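Long-range contact in 2-polyprenyl-6-methoxyphenol hydroxylase-like FAD-dependent oxidoreductase (Streptomyces sp. NRRL 11266, PDB 6UI5), which belongs to the FAD-dependent aromatic-ring hydroxylase-like oxidoreductases and binds flavin-adenine dinucleotide through a Rossmann-type domain: residues D172-I186 / A255-R269. Sequence-based numbering, arbitrary orientation.
Sequences DDWVIVRGIVGDVAI and ATEAHWLQHYSIVTR. With FAD (flavin-adenine dinucleotide), chain C.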
ATOM      1  N   ASP A 172     -14.125   8.996   8.688  1.00 57.45           N
ATOM      2  CA  ASP A 172     -13.473  10.294   8.586  1.00 61.33           C
ATOM      3  C   ASP A 172     -13.031  10.538   7.148  1.00 60.61           C
ATOM      4  O   ASP A 172     -12.963   9.617   6.342  1.00 52.52           O
ATOM      5  CB  ASP A 172     -12.290  10.391   9.539  1.00 71.16           C
ATOM      6  CG  ASP A 172     -12.173  11.761  10.168  1.00 90.98           C
ATOM      7  OD1 ASP A 172     -13.193  12.484  10.206  1.00102.72           O
ATOM      8  OD2 ASP A 172     -11.066  12.117  10.620  1.00100.56           O
ATOM      9  N   ASP A 173     -12.779  11.806   6.818  1.00 68.41           N
ATOM     10  CA  ASP A 173     -12.263  12.169   5.500  1.00 66.22           C
ATOM     11  C   ASP A 173     -11.280  13.309   5.656  1.00 59.71           C
ATOM     12  O   ASP A 173     -11.485  14.195   6.489  1.00 66.46           O
ATOM     13  CB  ASP A 173     -13.378  12.575   4.521  1.00 64.47           C
ATOM     14  CG  ASP A 173     -14.358  11.424   4.234  1.00 69.23           C
ATOM     15  OD1 ASP A 173     -15.343  11.340   5.008  1.00 71.07           O
ATOM     16  OD2 ASP A 173     -14.141  10.618   3.263  1.00 57.96           O
ATOM     17  N   TRP A 174     -10.186  13.255   4.893  1.00 60.22           N
ATOM     18  CA  TRP A 174      -9.251  14.377   4.838  1.00 64.10           C
ATOM     19  C   TRP A 174      -9.602  15.373   3.738  1.00 68.51           C
ATOM     20  O   TRP A 174      -8.971  16.432   3.642  1.00 70.54           O
ATOM     21  CB  TRP A 174      -7.812  13.884   4.637  1.00 54.26           C
ATOM     22  CG  TRP A 174      -7.555  13.233   3.309  1.00 58.22           C
ATOM     23  CD1 TRP A 174      -7.095  13.836   2.169  1.00 54.50           C
ATOM     24  CD2 TRP A 174      -7.723  11.837   2.988  1.00 53.38           C
ATOM     25  NE1 TRP A 174      -6.977  12.899   1.155  1.00 52.20           N
ATOM     26  CE2 TRP A 174      -7.356  11.669   1.636  1.00 55.16           C
ATOM     27  CE3 TRP A 174      -8.143  10.718   3.715  1.00 57.24           C
ATOM     28  CZ2 TRP A 174      -7.402  10.420   0.997  1.00 53.37           C
ATOM     29  CZ3 TRP A 174      -8.194   9.482   3.075  1.00 59.12           C
ATOM     30  CH2 TRP A 174      -7.840   9.350   1.726  1.00 53.64           C
ATOM     31  N   VAL A 175     -10.576  15.048   2.903  1.00 71.78           N
ATOM     32  CA  VAL A 175     -11.091  15.979   1.918  1.00 72.65           C
ATOM     33  C   VAL A 175     -12.562  15.650   1.715  1.00 74.73           C
ATOM     34  O   VAL A 175     -12.989  14.496   1.879  1.00 67.37           O
ATOM     35  CB  VAL A 175     -10.282  15.904   0.603  1.00 59.66           C
ATOM     36  CG1 VAL A 175     -10.394  14.505  -0.015  1.00 49.70           C
ATOM     37  CG2 VAL A 175     -10.745  17.018  -0.381  1.00 49.98           C
ATOM     38  N   ILE A 176     -13.345  16.676   1.395  1.00 75.10           N
ATOM     39  CA  ILE A 176     -14.765  16.512   1.103  1.00 75.59           C
ATOM     40  C   ILE A 176     -14.948  16.596  -0.407  1.00 70.96           C
ATOM     41  O   ILE A 176     -14.748  17.657  -1.007  1.00 70.68           O
ATOM     42  CB  ILE A 176     -15.631  17.555   1.823  1.00 73.53           C
ATOM     43  CG1 ILE A 176     -15.405  17.503   3.335  1.00 75.54           C
ATOM     44  CG2 ILE A 176     -17.080  17.279   1.518  1.00 72.51           C
ATOM     45  CD1 ILE A 176     -15.429  16.073   3.930  1.00 78.67           C
ATOM     46  N   VAL A 177     -15.325  15.481  -1.026  1.00 68.43           N
ATOM     47  CA  VAL A 177     -15.569  15.455  -2.466  1.00 64.13           C
ATOM     48  C   VAL A 177     -16.986  15.935  -2.753  1.00 67.86           C
ATOM     49  O   VAL A 177     -17.954  15.475  -2.130  1.00 69.57           O
ATOM     50  CB  VAL A 177     -15.346  14.051  -3.034  1.00 56.06           C
ATOM     51  CG1 VAL A 177     -15.611  14.041  -4.538  1.00 46.88           C
ATOM     52  CG2 VAL A 177     -13.937  13.596  -2.728  1.00 62.94           C
ATOM     53  N   ARG A 178     -17.113  16.826  -3.733  1.00 69.40           N
ATOM     54  CA  ARG A 178     -18.374  17.463  -4.093  1.00 72.01           C
ATOM     55  C   ARG A 178     -18.549  17.425  -5.601  1.00 71.24           C
ATOM     56  O   ARG A 178     -17.575  17.486  -6.361  1.00 66.47           O
ATOM     57  CB  ARG A 178     -18.411  18.922  -3.660  1.00 67.93           C
ATOM     58  CG  ARG A 178     -17.316  19.697  -4.371  1.00 66.31           C
ATOM     59  CD  ARG A 178     -16.108  19.841  -3.508  1.00 56.63           C
ATOM     60  NE  ARG A 178     -16.426  20.788  -2.463  1.00 93.17           N
ATOM     61  CZ  ARG A 178     -15.996  20.704  -1.220  1.00100.23           C
ATOM     62  NH1 ARG A 178     -15.212  19.701  -0.831  1.00105.93           N
ATOM     63  NH2 ARG A 178     -16.366  21.632  -0.351  1.00106.22           N
ATOM     64  N   GLY A 179     -19.794  17.376  -6.030  1.00 68.56           N
ATOM     65  CA  GLY A 179     -20.062  17.556  -7.436  1.00 74.15           C
ATOM     66  C   GLY A 179     -21.541  17.644  -7.706  1.00 73.11           C
ATOM     67  O   GLY A 179     -22.346  17.889  -6.806  1.00 79.26           O
ATOM     68  N   ILE A 180     -21.897  17.450  -8.968  1.00 63.71           N
ATOM     69  CA  ILE A 180     -23.284  17.222  -9.323  1.00 69.62           C
ATOM     70  C   ILE A 180     -23.317  16.084 -10.326  1.00 66.29           C
ATOM     71  O   ILE A 180     -22.299  15.707 -10.912  1.00 67.94           O
ATOM     72  CB  ILE A 180     -24.026  18.482  -9.876  1.00 73.26           C
ATOM     73  CG1 ILE A 180     -23.559  18.815 -11.282  1.00 76.54           C
ATOM     74  CG2 ILE A 180     -23.893  19.684  -8.927  1.00 66.71           C
ATOM     75  CD1 ILE A 180     -24.558  18.443 -12.328  1.00 76.37           C
ATOM     76  N   VAL A 181     -24.518  15.536 -10.504  1.00 64.07           N
ATOM     77  CA  VAL A 181     -24.742  14.356 -11.324  1.00 67.86           C
ATOM     78  C   VAL A 181     -26.182  14.434 -11.807  1.00 71.64           C
ATOM     79  O   VAL A 181     -26.996  15.163 -11.247  1.00 70.06           O
ATOM     80  CB  VAL A 181     -24.474  13.057 -10.520  1.00 67.50           C
ATOM     81  CG1 VAL A 181     -25.468  12.939  -9.376  1.00 68.84           C
ATOM     82  CG2 VAL A 181     -24.529  11.812 -11.408  1.00 59.74           C
ATOM     83  N   GLY A 182     -26.483  13.697 -12.869  1.00 74.50           N
ATOM     84  CA  GLY A 182     -27.820  13.610 -13.411  1.00 78.93           C
ATOM     85  C   GLY A 182     -27.748  13.552 -14.922  1.00 91.13           C
ATOM     86  O   GLY A 182     -26.682  13.348 -15.496  1.00 98.12           O
ATOM     87  N   ASP A 183     -28.912  13.747 -15.558  1.00 88.31           N
ATOM     88  CA  ASP A 183     -29.047  13.687 -17.012  1.00 79.75           C
ATOM     89  C   ASP A 183     -29.546  15.019 -17.569  1.00 87.58           C
ATOM     90  O   ASP A 183     -30.668  15.453 -17.275  1.00 80.03           O
ATOM     91  CB  ASP A 183     -29.977  12.558 -17.439  1.00 79.41           C
ATOM     92  CG  ASP A 183     -29.686  11.245 -16.689  1.00 87.75           C
ATOM     93  OD1 ASP A 183     -28.758  10.528 -17.121  1.00 88.22           O
ATOM     94  OD2 ASP A 183     -30.404  10.905 -15.720  1.00 85.83           O
ATOM     95  N   VAL A 184     -28.723  15.658 -18.370  1.00 92.15           N
ATOM     96  CA  VAL A 184     -29.136  16.798 -19.174  1.00 94.57           C
ATOM     97  C   VAL A 184     -29.690  16.290 -20.496  1.00 99.55           C
ATOM     98  O   VAL A 184     -29.265  15.259 -21.015  1.00 97.63           O
ATOM     99  CB  VAL A 184     -27.962  17.778 -19.403  1.00 92.29           C
ATOM    100  CG1 VAL A 184     -27.351  18.195 -18.083  1.00 95.09           C
ATOM    101  CG2 VAL A 184     -26.920  17.146 -20.332  1.00 94.04           C
ATOM    102  N   ALA A 185     -30.663  17.005 -21.048  1.00102.69           N
ATOM    103  CA  ALA A 185     -30.911  16.884 -22.471  1.00106.55           C
ATOM    104  C   ALA A 185     -30.041  17.885 -23.204  1.00105.55           C
ATOM    105  O   ALA A 185     -29.815  19.003 -22.742  1.00 94.64           O
ATOM    106  CB  ALA A 185     -32.372  17.097 -22.838  1.00101.22           C
ATOM    107  N   ILE A 186     -29.529  17.451 -24.344  1.00107.92           N
ATOM    108  CA  ILE A 186     -28.445  18.145 -25.011  1.00119.52           C
ATOM    109  C   ILE A 186     -28.194  17.356 -26.281  1.00131.67           C
ATOM    110  O   ILE A 186     -28.254  16.120 -26.275  1.00127.73           O
ATOM    111  CB  ILE A 186     -27.201  18.250 -24.097  1.00114.61           C
ATOM    112  CG1 ILE A 186     -26.260  19.336 -24.586  1.00108.11           C
ATOM    113  CG2 ILE A 186     -26.462  16.935 -23.998  1.00108.46           C
ATOM    114  CD1 ILE A 186     -26.995  20.564 -24.858  1.00101.95           C
ATOM    115  N   ALA A 255     -26.079  23.658 -23.222  1.00153.82           N
ATOM    116  CA  ALA A 255     -27.137  22.998 -22.457  1.00144.20           C
ATOM    117  C   ALA A 255     -28.558  23.349 -22.899  1.00139.11           C
ATOM    118  O   ALA A 255     -28.906  24.524 -23.055  1.00150.09           O
ATOM    119  CB  ALA A 255     -26.958  23.354 -20.991  1.00142.91           C
ATOM    120  N   THR A 256     -29.405  22.319 -23.024  1.00123.13           N
ATOM    121  CA  THR A 256     -30.793  22.514 -23.421  1.00125.84           C
ATOM    122  C   THR A 256     -31.763  22.445 -22.237  1.00124.39           C
ATOM    123  O   THR A 256     -32.383  23.454 -21.890  1.00132.37           O
ATOM    124  CB  THR A 256     -31.193  21.497 -24.497  1.00128.86           C
ATOM    125  OG1 THR A 256     -30.697  21.949 -25.767  1.00135.28           O
ATOM    126  CG2 THR A 256     -32.712  21.357 -24.597  1.00126.69           C
ATOM    127  N   GLU A 257     -31.916  21.267 -21.641  1.00116.07           N
ATOM    128  CA  GLU A 257     -32.876  21.059 -20.564  1.00123.64           C
ATOM    129  C   GLU A 257     -32.282  20.052 -19.588  1.00133.53           C
ATOM    130  O   GLU A 257     -31.449  19.219 -19.960  1.00133.73           O
ATOM    131  CB  GLU A 257     -34.220  20.566 -21.111  1.00121.80           C
ATOM    132  CG  GLU A 257     -35.415  21.047 -20.319  1.00128.69           C
ATOM    133  CD  GLU A 257     -36.695  20.412 -20.814  1.00137.06           C
ATOM    134  OE1 GLU A 257     -36.622  19.336 -21.441  1.00132.80           O
ATOM    135  OE2 GLU A 257     -37.776  20.999 -20.591  1.00142.21           O
ATOM    136  N   ALA A 258     -32.724  20.125 -18.335  1.00133.17           N
ATOM    137  CA  ALA A 258     -32.246  19.226 -17.284  1.00117.77           C
ATOM    138  C   ALA A 258     -33.402  18.361 -16.792  1.00111.75           C
ATOM    139  O   ALA A 258     -34.407  18.887 -16.289  1.00111.23           O
ATOM    140  CB  ALA A 258     -31.631  20.008 -16.126  1.00111.72           C
ATOM    141  N   HIS A 259     -33.267  17.036 -16.944  1.00 98.50           N
ATOM    142  CA  HIS A 259     -34.305  16.132 -16.453  1.00 98.51           C
ATOM    143  C   HIS A 259     -34.231  16.005 -14.939  1.00 96.44           C
ATOM    144  O   HIS A 259     -35.252  16.042 -14.243  1.00101.60           O
ATOM    145  CB  HIS A 259     -34.170  14.759 -17.110  1.00 98.63           C
ATOM    146  CG  HIS A 259     -34.049  14.818 -18.598  1.00105.76           C
ATOM    147  ND1 HIS A 259     -35.134  15.039 -19.420  1.00108.14           N
ATOM    148  CD2 HIS A 259     -32.973  14.710 -19.414  1.00108.95           C
ATOM    149  CE1 HIS A 259     -34.733  15.056 -20.679  1.00111.54           C
ATOM    150  NE2 HIS A 259     -33.426  14.856 -20.702  1.00111.76           N
ATOM    151  N   TRP A 260     -33.018  15.856 -14.420  1.00 91.59           N
ATOM    152  CA  TRP A 260     -32.740  15.797 -12.994  1.00 78.68           C
ATOM    153  C   TRP A 260     -31.233  15.958 -12.826  1.00 73.26           C
ATOM    154  O   TRP A 260     -30.466  15.292 -13.506  1.00 89.03           O
ATOM    155  CB  TRP A 260     -33.244  14.484 -12.355  1.00 66.72           C
ATOM    156  CG  TRP A 260     -32.468  13.246 -12.760  1.00 82.73           C
ATOM    157  CD1 TRP A 260     -32.680  12.475 -13.865  1.00 90.84           C
ATOM    158  CD2 TRP A 260     -31.346  12.654 -12.067  1.00 84.94           C
ATOM    159  NE1 TRP A 260     -31.773  11.442 -13.903  1.00 94.99           N
ATOM    160  CE2 TRP A 260     -30.943  11.527 -12.816  1.00 94.01           C
ATOM    161  CE3 TRP A 260     -30.651  12.962 -10.887  1.00 89.85           C
ATOM    162  CZ2 TRP A 260     -29.867  10.700 -12.429  1.00 95.57           C
ATOM    163  CZ3 TRP A 260     -29.559  12.125 -10.497  1.00 90.88           C
ATOM    164  CH2 TRP A 260     -29.191  11.018 -11.273  1.00 90.52           C
ATOM    165  N   LEU A 261     -30.825  16.860 -11.945  1.00 68.49           N
ATOM    166  CA  LEU A 261     -29.446  16.965 -11.523  1.00 78.55           C
ATOM    167  C   LEU A 261     -29.451  17.152 -10.009  1.00 83.39           C
ATOM    168  O   LEU A 261     -30.484  17.467  -9.413  1.00 77.87           O
ATOM    169  CB  LEU A 261     -28.716  18.106 -12.247  1.00 93.40           C
ATOM    170  CG  LEU A 261     -28.618  18.203 -13.773  1.00104.03           C
ATOM    171  CD1 LEU A 261     -27.605  19.334 -14.099  1.00107.30           C
ATOM    172  CD2 LEU A 261     -28.234  16.867 -14.476  1.00101.32           C
ATOM    173  N   GLN A 262     -28.309  16.873  -9.372  1.00 88.46           N
ATOM    174  CA  GLN A 262     -28.257  16.866  -7.914  1.00 82.81           C
ATOM    175  C   GLN A 262     -26.890  17.314  -7.430  1.00 79.12           C
ATOM    176  O   GLN A 262     -25.876  16.810  -7.918  1.00 82.43           O
ATOM    177  CB  GLN A 262     -28.550  15.471  -7.331  1.00 79.56           C
ATOM    178  CG  GLN A 262     -29.888  14.835  -7.692  1.00 94.12           C
ATOM    179  CD  GLN A 262     -30.786  14.622  -6.498  1.00112.38           C
ATOM    180  OE1 GLN A 262     -31.024  15.551  -5.697  1.00120.85           O
ATOM    181  NE2 GLN A 262     -31.314  13.394  -6.365  1.00113.80           N
ATOM    182  N   HIS A 263     -26.863  18.216  -6.446  1.00 71.05           N
ATOM    183  CA  HIS A 263     -25.666  18.385  -5.631  1.00 65.52           C
ATOM    184  C   HIS A 263     -25.403  17.120  -4.812  1.00 71.14           C
ATOM    185  O   HIS A 263     -26.335  16.492  -4.293  1.00 72.96           O
ATOM    186  CB  HIS A 263     -25.818  19.580  -4.705  1.00 62.21           C
ATOM    187  CG  HIS A 263     -25.933  20.874  -5.444  1.00 76.97           C
ATOM    188  ND1 HIS A 263     -24.975  21.289  -6.349  1.00 80.05           N
ATOM    189  CD2 HIS A 263     -26.909  21.818  -5.455  1.00 71.39           C
ATOM    190  CE1 HIS A 263     -25.356  22.438  -6.880  1.00 78.35           C
ATOM    191  NE2 HIS A 263     -26.520  22.781  -6.349  1.00 81.79           N
ATOM    192  N   TYR A 264     -24.135  16.722  -4.708  1.00 69.12           N
ATOM    193  CA  TYR A 264     -23.750  15.633  -3.810  1.00 67.73           C
ATOM    194  C   TYR A 264     -22.449  16.000  -3.106  1.00 67.21           C
ATOM    195  O   TYR A 264     -21.579  16.657  -3.686  1.00 58.02           O
ATOM    196  CB  TYR A 264     -23.605  14.302  -4.563  1.00 65.82           C
ATOM    197  CG  TYR A 264     -22.286  14.157  -5.301  1.00 64.13           C
ATOM    198  CD1 TYR A 264     -21.153  13.671  -4.652  1.00 60.32           C
ATOM    199  CD2 TYR A 264     -22.172  14.507  -6.643  1.00 65.77           C
ATOM    200  CE1 TYR A 264     -19.948  13.554  -5.308  1.00 63.01           C
ATOM    201  CE2 TYR A 264     -20.964  14.376  -7.316  1.00 63.94           C
ATOM    202  CZ  TYR A 264     -19.854  13.904  -6.637  1.00 63.08           C
ATOM    203  OH  TYR A 264     -18.633  13.771  -7.272  1.00 64.44           O
ATOM    204  N   SER A 265     -22.319  15.573  -1.847  1.00 68.77           N
ATOM    205  CA  SER A 265     -21.031  15.602  -1.165  1.00 64.02           C
ATOM    206  C   SER A 265     -20.747  14.173  -0.717  1.00 61.91           C
ATOM    207  O   SER A 265     -21.660  13.356  -0.615  1.00 68.73           O
ATOM    208  CB  SER A 265     -20.987  16.595   0.058  1.00 54.09           C
ATOM    209  OG  SER A 265     -22.051  16.383   0.976  1.00 57.53           O
ATOM    210  N   ILE A 266     -19.481  13.852  -0.477  1.00 63.40           N
ATOM    211  CA  ILE A 266     -19.087  12.478  -0.139  1.00 60.04           C
ATOM    212  C   ILE A 266     -18.443  12.483   1.226  1.00 52.53           C
ATOM    213  O   ILE A 266     -17.458  13.198   1.447  1.00 58.09           O
ATOM    214  CB  ILE A 266     -18.121  11.876  -1.166  1.00 62.41           C
ATOM    215  CG1 ILE A 266     -18.862  11.535  -2.449  1.00 56.54           C
ATOM    216  CG2 ILE A 266     -17.417  10.620  -0.575  1.00 64.82           C
ATOM    217  CD1 ILE A 266     -19.963  10.491  -2.244  1.00 66.55           C
ATOM    218  N   VAL A 267     -18.960  11.651   2.125  1.00 61.75           N
ATOM    219  CA  VAL A 267     -18.226  11.258   3.320  1.00 70.37           C
ATOM    220  C   VAL A 267     -18.069   9.745   3.309  1.00 77.26           C
ATOM    221  O   VAL A 267     -18.717   9.043   2.539  1.00 84.81           O
ATOM    222  CB  VAL A 267     -18.912  11.711   4.610  1.00 60.52           C
ATOM    223  CG1 VAL A 267     -18.732  13.239   4.797  1.00 48.51           C
ATOM    224  CG2 VAL A 267     -20.366  11.293   4.566  1.00 54.11           C
ATOM    225  N   THR A 268     -17.219   9.251   4.213  1.00 73.04           N
ATOM    226  CA  THR A 268     -16.853   7.838   4.313  1.00 47.85           C
ATOM    227  C   THR A 268     -17.231   7.318   5.693  1.00 50.87           C
ATOM    228  O   THR A 268     -16.648   7.735   6.699  1.00 52.11           O
ATOM    229  CB  THR A 268     -15.361   7.661   4.087  1.00 50.81           C
ATOM    230  OG1 THR A 268     -14.988   8.278   2.852  1.00 55.33           O
ATOM    231  CG2 THR A 268     -15.012   6.173   4.051  1.00 63.99           C
ATOM    232  N   ARG A 269     -18.199   6.405   5.758  1.00 56.88           N
ATOM    233  CA  ARG A 269     -18.652   5.897   7.047  1.00 56.75           C
ATOM    234  C   ARG A 269     -18.919   4.404   6.978  1.00 54.58           C
ATOM    235  O   ARG A 269     -19.295   3.861   5.928  1.00 51.93           O
ATOM    236  CB  ARG A 269     -19.925   6.607   7.572  1.00 64.08           C
ATOM    237  CG  ARG A 269     -19.792   8.154   7.668  1.00 66.60           C
ATOM    238  CD  ARG A 269     -19.178   8.677   9.010  1.00 64.28           C
ATOM    239  NE  ARG A 269     -19.182  10.141   8.970  1.00 67.76           N
ATOM    240  CZ  ARG A 269     -18.239  10.902   8.417  1.00 64.83           C
ATOM    241  NH1 ARG A 269     -17.106  10.339   7.925  1.00 48.53           N
ATOM    242  NH2 ARG A 269     -18.407  12.254   8.425  1.00 61.65           N
TER
HETATM  243  PA  FAD C 601     -30.373   4.412  -1.625  1.00 59.68           P
HETATM  244  O1A FAD C 601     -30.020   4.222  -3.084  1.00 55.11           O
HETATM  245  O2A FAD C 601     -29.907   5.793  -1.195  1.00 57.52           O
HETATM  246  O5B FAD C 601     -31.974   4.080  -1.350  1.00 62.68           O
HETATM  247  C5B FAD C 601     -32.550   4.375  -0.088  1.00 71.08           C
HETATM  248  C4B FAD C 601     -34.094   4.533  -0.279  1.00 77.94           C
HETATM  249  O4B FAD C 601     -34.744   4.661   0.852  1.00 73.70           O
HETATM  250  C3B FAD C 601     -34.395   5.833  -1.063  1.00 83.55           C
HETATM  251  O3B FAD C 601     -35.397   5.578  -1.948  1.00 79.98           O
HETATM  252  C2B FAD C 601     -34.866   6.821   0.022  1.00 80.76           C
HETATM  253  O2B FAD C 601     -35.615   7.913  -0.653  1.00 89.81           O
HETATM  254  C1B FAD C 601     -35.629   6.049   0.747  1.00 75.56           C
HETATM  255  N9A FAD C 601     -35.841   6.459   2.121  1.00 65.24           N
HETATM  256  C8A FAD C 601     -34.959   7.089   2.928  1.00 57.26           C
HETATM  257  N7A FAD C 601     -35.528   7.219   4.145  1.00 60.20           N
HETATM  258  C5A FAD C 601     -36.756   6.648   4.091  1.00 67.77           C
HETATM  259  C6A FAD C 601     -37.763   6.491   5.036  1.00 69.97           C
HETATM  260  N6A FAD C 601     -38.019   6.823   6.430  1.00 77.11           N
HETATM  261  N1A FAD C 601     -38.908   5.883   4.713  1.00 62.51           N
HETATM  262  C2A FAD C 601     -39.092   5.403   3.464  1.00 61.82           C
HETATM  263  N3A FAD C 601     -38.098   5.544   2.540  1.00 63.46           N
HETATM  264  C4A FAD C 601     -36.938   6.165   2.849  1.00 61.36           C
HETATM  265  N1  FAD C 601     -23.190   3.230  -7.472  1.00127.45           N
HETATM  266  C2  FAD C 601     -22.402   2.403  -8.432  1.00130.83           C
HETATM  267  O2  FAD C 601     -22.430   1.217  -8.399  1.00127.15           O
HETATM  268  N3  FAD C 601     -21.568   3.095  -9.456  1.00133.20           N
HETATM  269  C4  FAD C 601     -21.544   4.559  -9.495  1.00128.31           C
HETATM  270  O4  FAD C 601     -20.893   5.138 -10.298  1.00133.82           O
HETATM  271  C4X FAD C 601     -22.352   5.362  -8.506  1.00114.62           C
HETATM  272  N5  FAD C 601     -22.280   6.802  -8.594  1.00108.58           N
HETATM  273  C5X FAD C 601     -23.053   7.619  -7.625  1.00112.73           C
HETATM  274  C6  FAD C 601     -22.971   9.011  -7.716  1.00109.90           C
HETATM  275  C7  FAD C 601     -23.689   9.803  -6.827  1.00113.14           C
HETATM  276  C7M FAD C 601     -23.406  11.261  -7.163  1.00115.16           C
HETATM  277  C8  FAD C 601     -24.503   9.230  -5.837  1.00117.89           C
HETATM  278  C8M FAD C 601     -25.261  10.184  -4.905  1.00117.06           C
HETATM  279  C9  FAD C 601     -24.586   7.830  -5.742  1.00121.32           C
HETATM  280  C9A FAD C 601     -23.858   7.006  -6.633  1.00117.47           C
HETATM  281  N10 FAD C 601     -23.925   5.498  -6.538  1.00103.20           N
HETATM  282  C10 FAD C 601     -23.168   4.702  -7.500  1.00114.38           C
HETATM  283  C1' FAD C 601     -24.803   4.888  -5.519  1.00 88.92           C
HETATM  284  C2' FAD C 601     -24.209   3.904  -4.495  1.00 86.31           C
HETATM  285  O2' FAD C 601     -24.065   2.637  -5.020  1.00 89.25           O
HETATM  286  C3' FAD C 601     -25.182   3.704  -3.335  1.00 88.27           C
HETATM  287  O3' FAD C 601     -24.481   3.038  -2.333  1.00 94.40           O
HETATM  288  C4' FAD C 601     -26.422   2.839  -3.642  1.00 81.21           C
HETATM  289  O4' FAD C 601     -27.234   3.338  -4.667  1.00 79.59           O
HETATM  290  C5' FAD C 601     -27.229   2.894  -2.339  1.00 71.08           C
HETATM  291  O5' FAD C 601     -28.168   1.857  -2.282  1.00 55.95           O
HETATM  292  P   FAD C 601     -29.239   1.770  -1.027  1.00 60.77           P
HETATM  293  O1P FAD C 601     -30.473   1.031  -1.491  1.00 48.53           O
HETATM  294  O2P FAD C 601     -28.659   1.190   0.249  1.00 64.51           O
HETATM  295  O3P FAD C 601     -29.571   3.344  -0.650  1.00 77.94           O
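L261 CD1 meets I180 CD1 at 3.6 Å, and the other branch of the leucine, L261 CD2, reaches V184 CG1. On the opposite side of this antiparallel ladder, the Y264 ring lies flat over the G179 backbone, its CE2 3.3 Å from G179 CA; chi1 of 80° swings the ring across the strand onto this glycine. The flavin methyl C7M sits over the other ring face, 3.5 Å from Y264 CD2, and also touches V181 CG1, so both strands contribute to the FAD pocket. Further along, G182 CA stands 3.5 Å above the centroid of the six-membered ring of W260, a CH-pi contact only 6° off the normal. Paired backbone bonds join G179 with Y264 and V181 with Q262, and a beta bulge shifts the register between D183 and V184. At the polar end, D173 grips T268 twice: OD1 takes the backbone N at 2.9 Å on its syn lone pair, OD2 the hydroxyl OG1 at 2.5 Å. A long salt bridge links D173 OD1 to R269 NH1. Strand 176-185 runs between strands 216-225 and 257-271 of the antiparallel sheet; helix 238-249 packs L241 against I180, V184 and L261, while helix 325-346 meets T268.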